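Cathepsin L Propeptide (Toxoplasma gondii, PDB 3F75) belongs to the I29 family of cathepsin propeptide inhibitor domains and probably acts as the inhibitory prosegment of a cathepsin L-type protease. Local coordinates at residues 16-21 / 53-57; 28-34 / 70-75. All blocks are in the same frame, centred on the assembly; numbering follows the deposited sequence.

Contact 1. Residues 16-21 / 53-57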
# COMPACT_ATOMS: atom_id res chain seq x y z
N TRP B 16 -30.70 6.66 11.87
CA TRP B 16 -31.30 6.32 10.54
C TRP B 16 -32.26 5.14 10.64
O TRP B 16 -32.09 4.27 11.49
CB TRP B 16 -30.21 5.97 9.53
CG TRP B 16 -29.20 7.05 9.30
CD1 TRP B 16 -29.44 8.39 9.24
CD2 TRP B 16 -27.80 6.87 9.06
NE1 TRP B 16 -28.26 9.06 9.00
CE2 TRP B 16 -27.24 8.15 8.88
CE3 TRP B 16 -26.96 5.75 8.99
CZ2 TRP B 16 -25.88 8.35 8.63
CZ3 TRP B 16 -25.61 5.95 8.74
CH2 TRP B 16 -25.08 7.23 8.56
N LYS B 17 -33.26 5.13 9.76
CA LYS B 17 -34.17 3.99 9.65
C LYS B 17 -33.57 2.92 8.73
O LYS B 17 -32.59 3.16 8.01
CB LYS B 17 -35.54 4.43 9.12
CG LYS B 17 -36.27 5.46 10.00
CD LYS B 17 -36.66 4.90 11.37
CE LYS B 17 -37.65 3.74 11.26
NZ LYS B 17 -38.37 3.51 12.55
N GLU B 18 -34.18 1.73 8.76
CA GLU B 18 -33.75 0.60 7.93
C GLU B 18 -33.75 0.97 6.44
O GLU B 18 -32.82 0.63 5.71
CB GLU B 18 -34.67 -0.61 8.18
CG GLU B 18 -34.18 -1.92 7.58
CD GLU B 18 -32.84 -2.37 8.15
OE1 GLU B 18 -32.54 -2.05 9.32
OE2 GLU B 18 -32.10 -3.06 7.44
N ALA B 19 -34.79 1.67 6.00
CA ALA B 19 -34.90 2.09 4.61
C ALA B 19 -33.71 2.94 4.16
O ALA B 19 -33.32 2.84 3.00
CB ALA B 19 -36.20 2.84 4.39
N HIS B 20 -33.15 3.76 5.05
CA HIS B 20 -31.94 4.51 4.72
C HIS B 20 -30.77 3.55 4.47
O HIS B 20 -30.05 3.70 3.48
CB HIS B 20 -31.55 5.52 5.82
CG HIS B 20 -30.17 6.08 5.63
ND1 HIS B 20 -29.06 5.60 6.30
CD2 HIS B 20 -29.71 7.04 4.78
CE1 HIS B 20 -27.99 6.25 5.89
NE2 HIS B 20 -28.35 7.13 4.98
N PHE B 21 -30.58 2.60 5.38
CA PHE B 21 -29.55 1.58 5.21
C PHE B 21 -29.79 0.77 3.95
O PHE B 21 -28.86 0.48 3.20
CB PHE B 21 -29.49 0.65 6.42
CG PHE B 21 -28.89 1.27 7.65
CD1 PHE B 21 -27.58 1.74 7.65
CD2 PHE B 21 -29.61 1.35 8.83
CE1 PHE B 21 -27.01 2.29 8.79
CE2 PHE B 21 -29.05 1.91 9.98
CZ PHE B 21 -27.75 2.37 9.96
N LEU B 53 -20.77 1.25 7.79
CA LEU B 53 -21.37 2.55 7.51
C LEU B 53 -21.58 3.34 8.81
O LEU B 53 -21.27 4.54 8.89
CB LEU B 53 -22.69 2.37 6.75
CG LEU B 53 -23.35 3.65 6.23
CD1 LEU B 53 -22.41 4.38 5.26
CD2 LEU B 53 -24.70 3.37 5.57
N VAL B 54 -22.11 2.66 9.82
CA VAL B 54 -22.34 3.29 11.12
C VAL B 54 -20.99 3.71 11.72
O VAL B 54 -20.84 4.84 12.22
CB VAL B 54 -23.12 2.37 12.08
CG1 VAL B 54 -23.08 2.92 13.50
CG2 VAL B 54 -24.57 2.19 11.61
N TYR B 55 -20.00 2.82 11.61
CA TYR B 55 -18.68 3.14 12.09
C TYR B 55 -18.09 4.39 11.47
O TYR B 55 -17.56 5.23 12.17
CB TYR B 55 -17.74 1.97 11.84
CG TYR B 55 -16.33 2.24 12.31
CD1 TYR B 55 -16.00 2.13 13.64
CD2 TYR B 55 -15.33 2.62 11.42
CE1 TYR B 55 -14.73 2.38 14.08
CE2 TYR B 55 -14.04 2.84 11.85
CZ TYR B 55 -13.75 2.74 13.18
OH TYR B 55 -12.48 2.96 13.64
N ILE B 56 -18.20 4.49 10.14
CA ILE B 56 -17.63 5.59 9.38
C ILE B 56 -18.30 6.89 9.78
O ILE B 56 -17.62 7.87 10.13
CB ILE B 56 -17.80 5.33 7.85
CG1 ILE B 56 -16.90 4.17 7.41
CG2 ILE B 56 -17.51 6.59 7.01
CD1 ILE B 56 -17.20 3.65 6.00
N HIS B 57 -19.64 6.89 9.76
CA HIS B 57 -20.42 8.04 10.13
C HIS B 57 -20.11 8.52 11.54
O HIS B 57 -19.92 9.72 11.77
CB HIS B 57 -21.90 7.72 10.03
CG HIS B 57 -22.78 8.82 10.52
ND1 HIS B 57 -22.89 10.03 9.85
CD2 HIS B 57 -23.61 8.90 11.58
CE1 HIS B 57 -23.75 10.80 10.49
NE2 HIS B 57 -24.20 10.15 11.55
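Leu-53 and His-57, joined by the helical bond from His-57 N to Leu-53 O (3.0 Å), stand one turn apart and both meet the ring of Trp-16. Between segments 16-21 and 53-57 the contact itself is apolar and aromatic, a worked example of how the residues at the start of a helix can be fitted to another helix by rings and branches, with the polar bonds lying just beside. The CB of Trp-16 already points toward helix 39-60, and with CG anti to the carbonyl carbon (chi1 -59°) the six-membered ring is carried to Leu-53 and His-57. Trp-16 CZ2 stands over the centre of one face of the His-57 imidazole, 3.5 Å above its plane, while Trp-16 CH2 lies 3.4 Å from His-57 CG. The two planes are inclined at 46°, so the pair is oblique, neither a stack nor a T. The next corner of the indole, Trp-16 CZ3, reaches Leu-53 CG at 4.1 Å, the two side chains crossing nearly at right angles. One face of the Trp-16 ring is met near its rim by CE1 of His-20, and Phe-21 CE1 lies at its edge, in plane, so residues of its own segment help to fix how the indole is turned. Phe-21 adds a second point of touch: its CZ meets Val-54 CG2 at 3.6 Å, and Leu-53 CD2 comes to the edge of the Phe-21 ring, 3.9 Å from Phe-21 CD1. The neighbouring polar link is made by Glu-18 OE2, which takes a salt bridge from Lys-50 and a hydrogen bond from Tyr-46. The contact lies at the surface, where the start of helix 18-32 meets helix 39-60, whose Tyr-55 and Ile-56 pack on Leu-68 of strand 66-68.

Contact 2. Residues 28-34 / 70-75. With EDO (1,2-ethanediol), chain F.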
# COMPACT_ATOMS: atom_id res chain seq x y z
N PHE B 28 -24.38 1.29 -2.93
CA PHE B 28 -23.10 0.61 -2.78
C PHE B 28 -22.99 -0.51 -3.82
O PHE B 28 -21.97 -0.64 -4.49
CB PHE B 28 -22.97 0.05 -1.34
CG PHE B 28 -21.78 -0.87 -1.13
CD1 PHE B 28 -20.52 -0.35 -0.93
CD2 PHE B 28 -21.94 -2.24 -1.11
CE1 PHE B 28 -19.42 -1.18 -0.70
CE2 PHE B 28 -20.85 -3.09 -0.91
CZ PHE B 28 -19.59 -2.56 -0.70
N GLN B 29 -24.03 -1.33 -3.94
CA GLN B 29 -24.05 -2.43 -4.91
C GLN B 29 -23.89 -1.90 -6.33
O GLN B 29 -23.12 -2.45 -7.12
CB GLN B 29 -25.34 -3.25 -4.80
CG GLN B 29 -25.39 -4.16 -3.60
CD GLN B 29 -26.44 -5.25 -3.74
OE1 GLN B 29 -27.53 -5.14 -3.20
NE2 GLN B 29 -26.11 -6.31 -4.48
N ALA B 30 -24.61 -0.82 -6.65
CA ALA B 30 -24.55 -0.22 -7.98
C ALA B 30 -23.19 0.39 -8.25
O ALA B 30 -22.60 0.16 -9.30
CB ALA B 30 -25.64 0.87 -8.14
N MET B 31 -22.70 1.17 -7.29
CA MET B 31 -21.46 1.87 -7.47
C MET B 31 -20.30 0.89 -7.65
O MET B 31 -19.44 1.12 -8.50
CB MET B 31 -21.19 2.78 -6.26
CG MET B 31 -19.95 3.64 -6.42
SD MET B 31 -19.84 4.79 -5.06
CE MET B 31 -21.27 5.84 -5.39
N TYR B 32 -20.25 -0.19 -6.88
CA TYR B 32 -19.11 -1.11 -7.00
C TYR B 32 -19.43 -2.41 -7.73
O TYR B 32 -18.59 -3.31 -7.78
CB TYR B 32 -18.50 -1.39 -5.63
CG TYR B 32 -18.03 -0.14 -4.95
CD1 TYR B 32 -16.92 0.55 -5.42
CD2 TYR B 32 -18.70 0.37 -3.85
CE1 TYR B 32 -16.48 1.72 -4.78
CE2 TYR B 32 -18.28 1.53 -3.23
CZ TYR B 32 -17.16 2.20 -3.69
OH TYR B 32 -16.77 3.36 -3.06
N ALA B 33 -20.61 -2.50 -8.32
CA ALA B 33 -21.01 -3.70 -9.06
C ALA B 33 -20.88 -4.92 -8.18
O ALA B 33 -20.35 -5.94 -8.60
CB ALA B 33 -20.18 -3.86 -10.35
N LYS B 34 -21.32 -4.80 -6.94
CA LYS B 34 -21.31 -5.91 -6.00
C LYS B 34 -22.60 -6.70 -6.14
O LYS B 34 -23.70 -6.14 -6.02
CB LYS B 34 -21.19 -5.42 -4.56
CG LYS B 34 -19.98 -4.55 -4.29
CD LYS B 34 -18.81 -5.37 -3.88
CE LYS B 34 -17.63 -4.51 -3.46
NZ LYS B 34 -16.51 -5.40 -3.06
N MET B 70 -16.66 5.47 2.99
CA MET B 70 -17.03 4.20 2.37
C MET B 70 -16.24 3.96 1.07
O MET B 70 -15.91 4.89 0.33
CB MET B 70 -18.55 4.17 2.11
CG MET B 70 -19.07 2.89 1.47
SD MET B 70 -18.86 1.42 2.49
CE MET B 70 -19.83 1.82 3.94
N ASN B 71 -15.92 2.70 0.78
CA ASN B 71 -15.14 2.38 -0.39
C ASN B 71 -15.39 0.93 -0.80
O ASN B 71 -16.31 0.30 -0.26
CB ASN B 71 -13.65 2.65 -0.12
CG ASN B 71 -13.10 1.81 1.01
OD1 ASN B 71 -13.47 0.65 1.19
ND2 ASN B 71 -12.18 2.39 1.77
N HIS B 72 -14.60 0.37 -1.71
CA HIS B 72 -14.92 -0.98 -2.23
C HIS B 72 -14.70 -2.12 -1.23
O HIS B 72 -15.07 -3.26 -1.50
CB HIS B 72 -14.28 -1.29 -3.61
CG HIS B 72 -12.79 -1.40 -3.61
ND1 HIS B 72 -12.04 -1.15 -4.74
CD2 HIS B 72 -11.90 -1.71 -2.64
CE1 HIS B 72 -10.76 -1.32 -4.47
NE2 HIS B 72 -10.64 -1.65 -3.20
N PHE B 73 -14.15 -1.80 -0.05
CA PHE B 73 -14.04 -2.77 1.05
C PHE B 73 -15.23 -2.70 2.01
O PHE B 73 -15.21 -3.35 3.06
CB PHE B 73 -12.78 -2.50 1.88
CG PHE B 73 -11.52 -2.44 1.08
CD1 PHE B 73 -11.13 -3.52 0.30
CD2 PHE B 73 -10.70 -1.34 1.15
CE1 PHE B 73 -9.96 -3.49 -0.42
CE2 PHE B 73 -9.49 -1.30 0.42
CZ PHE B 73 -9.14 -2.38 -0.37
N GLY B 74 -16.26 -1.95 1.63
CA GLY B 74 -17.41 -1.67 2.52
C GLY B 74 -18.19 -2.86 3.05
O GLY B 74 -18.83 -2.77 4.10
N ASP B 75 -18.17 -3.97 2.34
CA ASP B 75 -18.90 -5.17 2.75
C ASP B 75 -18.00 -6.27 3.32
O ASP B 75 -18.42 -7.43 3.41
CB ASP B 75 -19.79 -5.70 1.60
CG ASP B 75 -18.99 -6.16 0.37
OD1 ASP B 75 -17.82 -5.77 0.22
OD2 ASP B 75 -19.56 -6.91 -0.46
C1 EDO F . -16.44 -9.40 -3.16
O1 EDO F . -16.33 -8.20 -3.95
C2 EDO F . -17.21 -9.14 -1.87
O2 EDO F . -18.35 -8.33 -2.16
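A type I beta turn from Asn-71 to Gly-74, combined with an Asx turn in which Asn-71 OD1 accepts from Phe-73 N (2.8 Å), is laid against Phe-28 and Tyr-32 of helix 18-32 and gripped by Lys-34. It illustrates how a loop without regular structure can be held by two rings and a charge from the same segment. His-72 CA sits almost squarely over the Tyr-32 ring, 3.9 Å from its centroid and 7° off the normal, a CH-pi contact; Met-31 CG covers the opposite face. Phe-28 presents its edge: Asn-71 O lies in the ring plane, 3.5 Å from Phe-28 CE1, and Met-70 SD approaches obliquely as a Met-aromatic contact. Bent at chi2 (-89°) and extended beyond, the Lys-34 chain brings NZ to His-72 O at 3.0 Å, in the carbonyl plane. Lys-34 NZ has a second hydrogen bond, to O1 of a 1,2-ethanediol probably left from the crystallisation liquor (2.9 Å), and a longer salt bridge to Asp-75 OD1 (3.6 Å). The diol's O2 binds Asp-75 OD2, which Tyr-36 OH also reaches. The lysine would be expected to stay protonated beside this carboxylate, and its charge probably favours the link from segment 28-34 to the turn carbonyl of His-72 and to the carboxylate of Asp-75.

Both contacts use helix 18-32, contact 1 at its start and contact 2 at its other end, with their centres about 15 Å apart. Contact 1 is a surface meeting of two helices, made of rings and aliphatic branches. Contact 2 is partly buried, and there a loop is held by a lysine, a carboxylate and its own turn bonds as well as by rings. They touch through helix 39-60: Leu-53 CD1 packs on Met-70 CE at 3.9 Å, and Ile-56 CD1 also reaches the backbone of Met-70. The second protein chain lies against segments 53-57 and 70-75, packing on Ile-56 in the first and on Phe-73 in the second.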